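Local atomic coordinates of putative fimbriae assembly chaperone (PDB entry 2CO7), a protein that probably acts as a periplasmic chaperone that assists the folding of fimbrial subunits and their assembly into fimbriae at the cell surface. Residues V34-P37 against P41-V44; G83-P86 against E90-Q93; N145-E150 against K156-T161; E202-V205 against G211-H214. All coordinates share one frame; numbering follows the deposited sequence.

Contact 1 of 4, residues V34-P37 against P41-V44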
loop_
_atom_site.group_PDB
_atom_site.type_symbol
_atom_site.label_atom_id
_atom_site.label_comp_id
_atom_site.label_asym_id
_atom_site.label_seq_id
_atom_site.Cartn_x
_atom_site.Cartn_y
_atom_site.Cartn_z
ATOM N N VAL B 34 0.574 -2.592 -16.527
ATOM C CA VAL B 34 1.757 -2.298 -15.701
ATOM C C VAL B 34 2.810 -1.731 -16.648
ATOM O O VAL B 34 3.033 -2.289 -17.725
ATOM C CB VAL B 34 2.333 -3.602 -15.019
ATOM C CG1 VAL B 34 2.686 -4.625 -16.062
ATOM C CG2 VAL B 34 3.541 -3.289 -14.098
ATOM N N SER B 35 3.419 -0.615 -16.251
ATOM C CA SER B 35 4.482 0.004 -17.040
ATOM C C SER B 35 5.724 0.229 -16.209
ATOM O O SER B 35 5.634 0.454 -15.011
ATOM C CB SER B 35 4.010 1.333 -17.668
ATOM O OG SER B 35 2.760 1.149 -18.347
ATOM N N ASN B 36 6.877 0.164 -16.882
ATOM C CA ASN B 36 8.183 0.421 -16.292
ATOM C C ASN B 36 8.625 1.847 -16.632
ATOM O O ASN B 36 9.066 2.092 -17.745
ATOM C CB ASN B 36 9.177 -0.590 -16.907
ATOM C CG ASN B 36 10.601 -0.345 -16.503
ATOM O OD1 ASN B 36 11.536 -0.853 -17.134
ATOM N ND2 ASN B 36 10.792 0.444 -15.464
ATOM N N PRO B 37 8.553 2.780 -15.676
ATOM C CA PRO B 37 9.016 4.168 -15.932
ATOM C C PRO B 37 10.517 4.361 -16.079
ATOM O O PRO B 37 10.964 5.439 -16.528
ATOM C CB PRO B 37 8.553 4.948 -14.692
ATOM C CG PRO B 37 8.130 3.969 -13.712
ATOM C CD PRO B 37 7.989 2.610 -14.328
ATOM N N PRO B 41 15.830 -2.140 -17.826
ATOM C CA PRO B 41 14.894 -3.251 -17.593
ATOM C C PRO B 41 14.672 -3.531 -16.094
ATOM O O PRO B 41 15.587 -3.332 -15.278
ATOM C CB PRO B 41 15.594 -4.467 -18.254
ATOM C CG PRO B 41 16.800 -3.929 -18.932
ATOM C CD PRO B 41 17.149 -2.626 -18.280
ATOM N N ILE B 42 13.463 -3.953 -15.761
ATOM C CA ILE B 42 13.116 -4.391 -14.415
ATOM C C ILE B 42 12.466 -5.765 -14.430
ATOM O O ILE B 42 11.904 -6.178 -15.427
ATOM C CB ILE B 42 12.186 -3.396 -13.696
ATOM C CG1 ILE B 42 10.817 -3.334 -14.357
ATOM C CG2 ILE B 42 12.850 -2.038 -13.596
ATOM C CD1 ILE B 42 9.742 -2.495 -13.582
ATOM N N LEU B 43 12.554 -6.460 -13.306
ATOM C CA LEU B 43 11.883 -7.740 -13.146
ATOM C C LEU B 43 10.594 -7.496 -12.360
ATOM O O LEU B 43 10.548 -6.674 -11.437
ATOM C CB LEU B 43 12.778 -8.752 -12.423
ATOM C CG LEU B 43 14.082 -9.207 -13.071
ATOM C CD1 LEU B 43 14.830 -10.284 -12.225
ATOM C CD2 LEU B 43 13.781 -9.754 -14.472
ATOM N N VAL B 44 9.542 -8.201 -12.736
ATOM C CA VAL B 44 8.245 -7.997 -12.107
ATOM C C VAL B 44 7.637 -9.338 -11.688
ATOM O O VAL B 44 7.752 -10.320 -12.415
ATOM C CB VAL B 44 7.273 -7.215 -13.013
ATOM C CG1 VAL B 44 5.986 -6.869 -12.259
ATOM C CG2 VAL B 44 7.892 -5.913 -13.478
#

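Contact 2 of 4, residues G83-P86 against E90-Q93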
loop_
_atom_site.group_PDB
_atom_site.type_symbol
_atom_site.label_atom_id
_atom_site.label_comp_id
_atom_site.label_asym_id
_atom_site.label_seq_id
_atom_site.Cartn_x
_atom_site.Cartn_y
_atom_site.Cartn_z
ATOM N N GLY B 83 -12.339 -21.534 -5.890
ATOM C CA GLY B 83 -12.711 -20.814 -4.664
ATOM C C GLY B 83 -14.165 -21.016 -4.290
ATOM O O GLY B 83 -14.959 -21.553 -5.063
ATOM N N ASP B 84 -14.520 -20.642 -3.073
ATOM C CA ASP B 84 -15.932 -20.700 -2.689
ATOM C C ASP B 84 -16.334 -19.351 -2.113
ATOM O O ASP B 84 -16.776 -19.235 -0.960
ATOM C CB ASP B 84 -16.226 -21.851 -1.732
ATOM C CG ASP B 84 -17.731 -22.200 -1.656
ATOM O OD1 ASP B 84 -18.180 -22.644 -0.570
ATOM O OD2 ASP B 84 -18.462 -22.048 -2.676
ATOM N N MET B 85 -16.176 -18.337 -2.947
ATOM C CA MET B 85 -16.580 -16.989 -2.573
ATOM C C MET B 85 -18.087 -16.845 -2.395
ATOM O O MET B 85 -18.868 -17.483 -3.107
ATOM C CB MET B 85 -16.004 -15.965 -3.536
ATOM C CG MET B 85 -14.540 -15.625 -3.169
ATOM S SD MET B 85 -13.695 -14.568 -4.332
ATOM C CE MET B 85 -13.961 -15.523 -5.802
ATOM N N PRO B 86 -18.499 -16.036 -1.399
ATOM C CA PRO B 86 -19.934 -15.825 -1.198
ATOM C C PRO B 86 -20.633 -15.290 -2.444
ATOM O O PRO B 86 -19.990 -14.731 -3.335
ATOM C CB PRO B 86 -20.003 -14.814 -0.039
ATOM C CG PRO B 86 -18.612 -14.354 0.214
ATOM C CD PRO B 86 -17.676 -15.326 -0.405
ATOM N N GLU B 90 -19.712 -8.762 -1.910
ATOM C CA GLU B 90 -18.335 -8.699 -2.444
ATOM C C GLU B 90 -17.312 -9.401 -1.545
ATOM O O GLU B 90 -17.517 -9.568 -0.340
ATOM C CB GLU B 90 -17.895 -7.237 -2.587
ATOM C CG GLU B 90 -18.699 -6.483 -3.664
ATOM C CD GLU B 90 -18.138 -5.115 -3.966
ATOM O OE1 GLU B 90 -17.676 -4.443 -3.029
ATOM O OE2 GLU B 90 -18.192 -4.691 -5.143
ATOM N N THR B 91 -16.185 -9.757 -2.153
ATOM C CA THR B 91 -15.048 -10.363 -1.489
ATOM C C THR B 91 -13.835 -9.614 -2.002
ATOM O O THR B 91 -13.665 -9.452 -3.209
ATOM C CB THR B 91 -14.873 -11.871 -1.819
ATOM O OG1 THR B 91 -15.992 -12.617 -1.320
ATOM C CG2 THR B 91 -13.589 -12.413 -1.138
ATOM N N LEU B 92 -13.022 -9.129 -1.075
ATOM C CA LEU B 92 -11.877 -8.312 -1.429
ATOM C C LEU B 92 -10.618 -9.165 -1.453
ATOM O O LEU B 92 -10.436 -10.038 -0.590
ATOM C CB LEU B 92 -11.713 -7.171 -0.417
ATOM C CG LEU B 92 -10.597 -6.218 -0.888
ATOM C CD1 LEU B 92 -10.998 -4.733 -0.792
ATOM C CD2 LEU B 92 -9.343 -6.499 -0.135
ATOM N N GLN B 93 -9.777 -8.925 -2.449
ATOM C CA GLN B 93 -8.415 -9.473 -2.510
ATOM C C GLN B 93 -7.462 -8.286 -2.800
ATOM O O GLN B 93 -7.904 -7.141 -3.028
ATOM C CB GLN B 93 -8.313 -10.455 -3.710
ATOM C CG GLN B 93 -8.960 -11.773 -3.618
ATOM C CD GLN B 93 -10.475 -11.778 -3.759
ATOM O OE1 GLN B 93 -11.091 -12.676 -3.281
ATOM N NE2 GLN B 93 -11.056 -10.798 -4.457
HETATM O O HOH W 1 -17.988 -12.641 -3.103
#

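Contact 3 of 4, residues N145-E150 against K156-T161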
loop_
_atom_site.group_PDB
_atom_site.type_symbol
_atom_site.label_atom_id
_atom_site.label_comp_id
_atom_site.label_asym_id
_atom_site.label_seq_id
_atom_site.Cartn_x
_atom_site.Cartn_y
_atom_site.Cartn_z
ATOM N N ASN B 145 -26.915 4.729 2.292
ATOM C CA ASN B 145 -27.495 3.850 3.309
ATOM C C ASN B 145 -26.599 3.545 4.478
ATOM O O ASN B 145 -27.000 2.812 5.378
ATOM C CB ASN B 145 -28.032 2.586 2.688
ATOM C CG ASN B 145 -29.238 2.859 1.841
ATOM O OD1 ASN B 145 -29.862 3.928 1.945
ATOM N ND2 ASN B 145 -29.580 1.915 0.999
ATOM N N LEU B 146 -25.411 4.150 4.474
ATOM C CA LEU B 146 -24.492 4.054 5.604
ATOM C C LEU B 146 -25.152 4.705 6.798
ATOM O O LEU B 146 -25.815 5.716 6.638
ATOM C CB LEU B 146 -23.163 4.747 5.293
ATOM C CG LEU B 146 -22.379 4.116 4.136
ATOM C CD1 LEU B 146 -20.940 4.598 4.120
ATOM C CD2 LEU B 146 -22.416 2.601 4.227
ATOM N N ARG B 147 -25.013 4.096 7.972
ATOM C CA ARG B 147 -25.591 4.643 9.213
ATOM C C ARG B 147 -24.435 5.061 10.118
ATOM O O ARG B 147 -23.478 4.314 10.271
ATOM C CB ARG B 147 -26.471 3.591 9.903
ATOM C CG ARG B 147 -27.208 4.146 11.115
ATOM C CD ARG B 147 -28.376 3.293 11.562
ATOM N NE ARG B 147 -27.959 2.464 12.681
ATOM C CZ ARG B 147 -28.323 2.618 13.949
ATOM N NH1 ARG B 147 -29.181 3.564 14.330
ATOM N NH2 ARG B 147 -27.837 1.776 14.848
ATOM N N TRP B 148 -24.526 6.245 10.713
ATOM C CA TRP B 148 -23.462 6.785 11.542
ATOM C C TRP B 148 -23.972 6.980 12.948
ATOM O O TRP B 148 -25.135 7.376 13.178
ATOM C CB TRP B 148 -22.906 8.102 10.949
ATOM C CG TRP B 148 -22.368 7.973 9.513
ATOM C CD1 TRP B 148 -23.107 7.914 8.355
ATOM C CD2 TRP B 148 -20.989 7.904 9.108
ATOM N NE1 TRP B 148 -22.272 7.806 7.265
ATOM C CE2 TRP B 148 -20.969 7.799 7.696
ATOM C CE3 TRP B 148 -19.765 7.931 9.804
ATOM C CZ2 TRP B 148 -19.775 7.733 6.961
ATOM C CZ3 TRP B 148 -18.580 7.862 9.074
ATOM C CH2 TRP B 148 -18.596 7.743 7.668
ATOM N N VAL B 149 -23.116 6.675 13.910
ATOM C CA VAL B 149 -23.458 6.834 15.308
ATOM C C VAL B 149 -22.256 7.529 15.927
ATOM O O VAL B 149 -21.118 7.141 15.667
ATOM C CB VAL B 149 -23.730 5.463 15.981
ATOM C CG1 VAL B 149 -24.188 5.639 17.421
ATOM C CG2 VAL B 149 -24.765 4.678 15.198
ATOM N N GLU B 150 -22.508 8.577 16.705
ATOM C CA GLU B 150 -21.442 9.274 17.435
ATOM C C GLU B 150 -21.713 9.157 18.924
ATOM O O GLU B 150 -22.776 9.555 19.379
ATOM C CB GLU B 150 -21.371 10.760 17.043
ATOM C CG GLU B 150 -21.253 11.001 15.529
ATOM C CD GLU B 150 -21.248 12.478 15.148
ATOM O OE1 GLU B 150 -21.168 12.777 13.946
ATOM O OE2 GLU B 150 -21.323 13.335 16.041
ATOM N N LYS B 156 -18.855 5.783 14.615
ATOM C CA LYS B 156 -19.049 4.460 14.044
ATOM C C LYS B 156 -19.843 4.618 12.772
ATOM O O LYS B 156 -20.832 5.356 12.733
ATOM C CB LYS B 156 -19.773 3.545 15.043
ATOM C CG LYS B 156 -20.044 2.101 14.568
ATOM C CD LYS B 156 -20.844 1.367 15.664
ATOM C CE LYS B 156 -21.024 -0.118 15.375
ATOM N NZ LYS B 156 -21.800 -0.780 16.500
ATOM N N VAL B 157 -19.394 3.911 11.748
ATOM C CA VAL B 157 -20.080 3.824 10.466
ATOM C C VAL B 157 -20.532 2.383 10.286
ATOM O O VAL B 157 -19.751 1.444 10.514
ATOM C CB VAL B 157 -19.162 4.281 9.288
ATOM C CG1 VAL B 157 -17.912 3.438 9.222
ATOM C CG2 VAL B 157 -19.922 4.235 7.956
ATOM N N GLU B 158 -21.794 2.230 9.900
ATOM C CA GLU B 158 -22.422 0.938 9.748
ATOM C C GLU B 158 -22.790 0.771 8.287
ATOM O O GLU B 158 -23.493 1.599 7.721
ATOM C CB GLU B 158 -23.665 0.821 10.646
ATOM C CG GLU B 158 -23.308 1.225 12.078
ATOM C CD GLU B 158 -24.458 1.220 13.041
ATOM O OE1 GLU B 158 -25.621 1.289 12.603
ATOM O OE2 GLU B 158 -24.169 1.152 14.246
ATOM N N ASN B 159 -22.313 -0.315 7.697
ATOM C CA ASN B 159 -22.562 -0.586 6.265
ATOM C C ASN B 159 -23.512 -1.781 6.089
ATOM O O ASN B 159 -23.090 -2.923 6.164
ATOM C CB ASN B 159 -21.200 -0.829 5.552
ATOM C CG ASN B 159 -21.366 -1.219 4.075
ATOM O OD1 ASN B 159 -22.390 -0.950 3.448
ATOM N ND2 ASN B 159 -20.378 -1.864 3.545
ATOM N N PRO B 160 -24.805 -1.520 5.812
ATOM C CA PRO B 160 -25.764 -2.633 5.698
ATOM C C PRO B 160 -25.847 -3.185 4.249
ATOM O O PRO B 160 -26.765 -3.932 3.919
ATOM C CB PRO B 160 -27.085 -1.956 6.070
ATOM C CG PRO B 160 -26.927 -0.567 5.376
ATOM C CD PRO B 160 -25.445 -0.209 5.599
ATOM N N THR B 161 -24.875 -2.833 3.410
ATOM C CA THR B 161 -24.917 -3.186 1.988
ATOM C C THR B 161 -23.953 -4.317 1.688
ATOM O O THR B 161 -23.062 -4.572 2.496
ATOM C CB THR B 161 -24.516 -1.956 1.071
ATOM O OG1 THR B 161 -23.100 -1.823 0.987
ATOM C CG2 THR B 161 -25.123 -0.646 1.585
#

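Contact 4 of 4, residues E202-V205 against G211-H214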
loop_
_atom_site.group_PDB
_atom_site.type_symbol
_atom_site.label_atom_id
_atom_site.label_comp_id
_atom_site.label_asym_id
_atom_site.label_seq_id
_atom_site.Cartn_x
_atom_site.Cartn_y
_atom_site.Cartn_z
ATOM N N GLU B 202 -20.164 14.199 6.338
ATOM C CA GLU B 202 -20.133 14.237 4.883
ATOM C C GLU B 202 -19.055 13.276 4.413
ATOM O O GLU B 202 -17.995 13.187 5.030
ATOM C CB GLU B 202 -19.860 15.655 4.360
ATOM C CG GLU B 202 -19.720 15.723 2.826
ATOM C CD GLU B 202 -19.434 17.122 2.276
ATOM O OE1 GLU B 202 -19.837 18.111 2.921
ATOM O OE2 GLU B 202 -18.799 17.232 1.193
ATOM N N TRP B 203 -19.328 12.551 3.333
ATOM C CA TRP B 203 -18.361 11.616 2.794
ATOM C C TRP B 203 -18.548 11.422 1.314
ATOM O O TRP B 203 -19.579 11.807 0.753
ATOM C CB TRP B 203 -18.440 10.248 3.507
ATOM C CG TRP B 203 -19.729 9.475 3.280
ATOM C CD1 TRP B 203 -19.912 8.420 2.430
ATOM C CD2 TRP B 203 -20.989 9.690 3.935
ATOM N NE1 TRP B 203 -21.222 7.975 2.509
ATOM C CE2 TRP B 203 -21.897 8.724 3.434
ATOM C CE3 TRP B 203 -21.435 10.594 4.909
ATOM C CZ2 TRP B 203 -23.239 8.656 3.863
ATOM C CZ3 TRP B 203 -22.753 10.533 5.329
ATOM C CH2 TRP B 203 -23.643 9.559 4.799
ATOM N N ARG B 204 -17.524 10.837 0.703
ATOM C CA ARG B 204 -17.578 10.381 -0.675
ATOM C C ARG B 204 -17.074 8.938 -0.685
ATOM O O ARG B 204 -16.511 8.462 0.305
ATOM C CB ARG B 204 -16.714 11.258 -1.574
ATOM C CG ARG B 204 -17.194 12.705 -1.721
ATOM C CD ARG B 204 -16.084 13.535 -2.302
ATOM N NE ARG B 204 -16.343 14.970 -2.279
ATOM C CZ ARG B 204 -16.784 15.675 -3.319
ATOM N NH1 ARG B 204 -17.063 15.072 -4.470
ATOM N NH2 ARG B 204 -16.977 16.991 -3.194
ATOM N N VAL B 205 -17.337 8.232 -1.767
ATOM C CA VAL B 205 -16.733 6.928 -1.940
ATOM C C VAL B 205 -15.835 6.965 -3.165
ATOM O O VAL B 205 -16.079 7.689 -4.101
ATOM C CB VAL B 205 -17.749 5.744 -2.019
ATOM C CG1 VAL B 205 -18.580 5.639 -0.678
ATOM C CG2 VAL B 205 -18.661 5.872 -3.227
ATOM N N GLY B 211 -12.217 7.555 -9.236
ATOM C CA GLY B 211 -12.475 8.949 -8.881
ATOM C C GLY B 211 -13.380 8.924 -7.666
ATOM O O GLY B 211 -13.705 7.858 -7.157
ATOM N N GLU B 212 -13.781 10.106 -7.202
ATOM C CA GLU B 212 -14.663 10.198 -6.044
ATOM C C GLU B 212 -16.090 10.507 -6.471
ATOM O O GLU B 212 -16.320 11.206 -7.463
ATOM C CB GLU B 212 -14.121 11.207 -5.022
ATOM C CG GLU B 212 -12.798 10.757 -4.376
ATOM C CD GLU B 212 -12.163 11.813 -3.477
ATOM O OE1 GLU B 212 -12.879 12.742 -3.024
ATOM O OE2 GLU B 212 -10.939 11.712 -3.216
ATOM N N SER B 213 -17.037 9.933 -5.732
ATOM C CA SER B 213 -18.447 10.112 -5.982
ATOM C C SER B 213 -18.810 11.535 -5.596
ATOM O O SER B 213 -17.988 12.257 -5.038
ATOM C CB SER B 213 -19.243 9.151 -5.112
ATOM O OG SER B 213 -19.122 9.513 -3.759
ATOM N N HIS B 214 -20.058 11.915 -5.866
ATOM C CA HIS B 214 -20.640 13.134 -5.316
ATOM C C HIS B 214 -20.729 12.933 -3.791
ATOM O O HIS B 214 -20.691 11.798 -3.306
ATOM C CB HIS B 214 -22.046 13.356 -5.899
ATOM C CG HIS B 214 -23.050 12.327 -5.461
ATOM N ND1 HIS B 214 -23.678 12.370 -4.232
ATOM C CD2 HIS B 214 -23.534 11.227 -6.087
ATOM C CE1 HIS B 214 -24.500 11.341 -4.117
ATOM N NE2 HIS B 214 -24.428 10.628 -5.229
#

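Contact 1 of 4, residues V34-P37 against P41-V44
N36 holds its CG opposite the backbone N (chi1 174°), which sends the side chain straight out from its own backbone to meet I42. From the other direction I42 turns its CG1 into the crowded position between backbone N and carbonyl carbon (chi1 67°), and the chain then runs on extended to CD1, while CG2 stays beside the backbone N. The two side chains come from opposite directions and overlap, I42 CG1 and CD1 lying against N36 CB and CG, across a gap of 7.1 Å between N36 CA and I42 CA, too wide for direct backbone pairing. Their contact is one of van der Waals packing. The amide carbon N36 CG lies 3.7 Å from I42 CG1, and N36 CB comes within 3.9 Å of I42 CD1. Beside them V34 and V44 both rest on F66 and I97. The backbones are held by other strands: N36 bonds to Q72, and I42 to L68. The packing of I42 is completed by F12 and A99, and N36 also leans on L68. Strands 30-35 and 42-50 are not neighbours in their mixed sheet, strands 73-80 and 59-68 lying between them in its order, and their side chains meet across the interior, as in the immunoglobulin-like N-terminal domain of PapD-family periplasmic chaperones.

Contact 2 of 4, residues G83-P86 against E90-Q93
T91 OG1 donates a hydrogen bond to a water 2.7 Å away, and that water in turn donates to P86 O, 2.9 Å away, bridging the loop to the start of the strand. On the same hydroxyl presses the proline ring, with P86 CD 3.3 Å from T91 OG1 and the two side chains crossing at about a right angle. The threonine rotamer (chi1 -64°) keeps OG1 beside the backbone N and swings CG2 opposite to it, which leaves the methyl for M85. Both M85 CG and M85 SD lie 3.9 Å from T91 CG2. The extended chi2 of the methionine (174°) carries M85 SD to 3.4 Å from Q93 OE1, an approach without a hydrogen bond, and the bend at chi3 turns only CE. The other end of that amide is fixed by a bond from Q93 NE2 to L128 O, with T91 O as a weak second acceptor; a bend at chi2 (75°) folds the side chain back toward T91 O. Strand 91-100 pairs here with strand 116-131 through T91 to F130 and Q93 to L128. M85, from the preceding loop, packs against F130 of strand 116-131, F59 of strand 59-68 and P58.

Contact 3 of 4, residues N145-E150 against K156-T161
A beta hairpin of strands 147-151 and 154-159 carries this contact, its two faces differing in chemistry. Hydrogen-bonded pairs R147-E158 and V149-K156 flank the non-hydrogen-bonded pair W148-V157; R147 N donates to E158 O at 2.9 Å and K156 N to V149 O at 2.8 Å. On the face of W148 and V157, with CG1 of the valine between backbone N and carbonyl carbon (chi1 59°), CG2 falls opposite the N and over the six-membered indole ring, 3.6 Å from its centroid in a CH-pi contact. L146 CD1 lies 4.0 Å from V157 CG2. The indole also meets W203 and Y218. The other face carries the charged residues R147, K156 and E158 together with V149. Side by side with E158, R147 NE reaches the syn side of E158 OE1 at 2.6 Å, tilted 24° from the carboxylate plane. V149 CG2 lies over the guanidinium centre, and K156 NZ extends the network by a long salt bridge to E158 OE2. N159 OD1 receives T161 N, closing an Asx turn, and T161 OG1 adds a second donor at 2.7 Å on a lone pair, while N159 ND2 serves F163 O and P184 O. With strand 187-191 beside strand 154-159, the buried face of W148 and V157 and the more exposed one of R147 and E158 are consistent with a sandwich sheet of the immunoglobulin-like C-terminal domain of PapD-family chaperones.

Contact 4 of 4, residues E202-V205 against G211-H214
The guanidinium group of R204 meets S213 O at its edge, where R204 NH1 donates a hydrogen bond of 3.0 Å in the carbonyl plane. E212 OE1 and H214 CA stand obliquely to the same group. The rings of W203 and H214 both meet that of F216, W203 more nearly parallel. This is the end of strand 201-205 in the immunoglobulin-like C-terminal domain, joined to the returning chain that leads into strand 216-218, its antiparallel neighbour. Extended from CG to NE, the arginine chain passes by S213 O, with R204 CG 3.4 Å from it. The E212 side chain crosses the arginine at about a right angle, the two flat groups 58° apart: E212 OE1 touches R204 CD at 3.4 Å, but the nearest guanidinium nitrogen is too far for a salt bridge and no N-H points at the oxygen. The two charges probably attract weakly, while the same oxygen is hydrogen-bonded to S169 OG. One residue on, the backbones pair through S213 N and V205 O at 2.9 Å. V205 N finds a side chain in place of a carbonyl, because S213 rotates OG between its own backbone N and carbonyl carbon (chi1 68°). V205 CG2 packs 3.8 Å from S213 CB, and helix 139-142 borders both residues through E140. S213 OG accepts V205 N at 3.0 Å and 174° and donates to H214 O, 2.8 Å away.

Contacts 1 and 2 reach the same mixed sheet of the N-terminal domain, their centres 29 Å apart, whereas contacts 3 and 4 belong to the C-terminal domain and touch directly through W148 and W203. Contact 1 is buried and relies on side-chain packing alone; contact 2, partly buried at a loop, adds a water bridge. Contact 3 is a true strand pairing with a hydrophobic inner face and a largely charged outer one. Contact 4 mixes main-chain, serine and arginine bonds where a strand gives way to loop. Contact 2 approaches contact 3 to about 7 Å between nearest atoms, and E90 itself bonds to P162 and Y164.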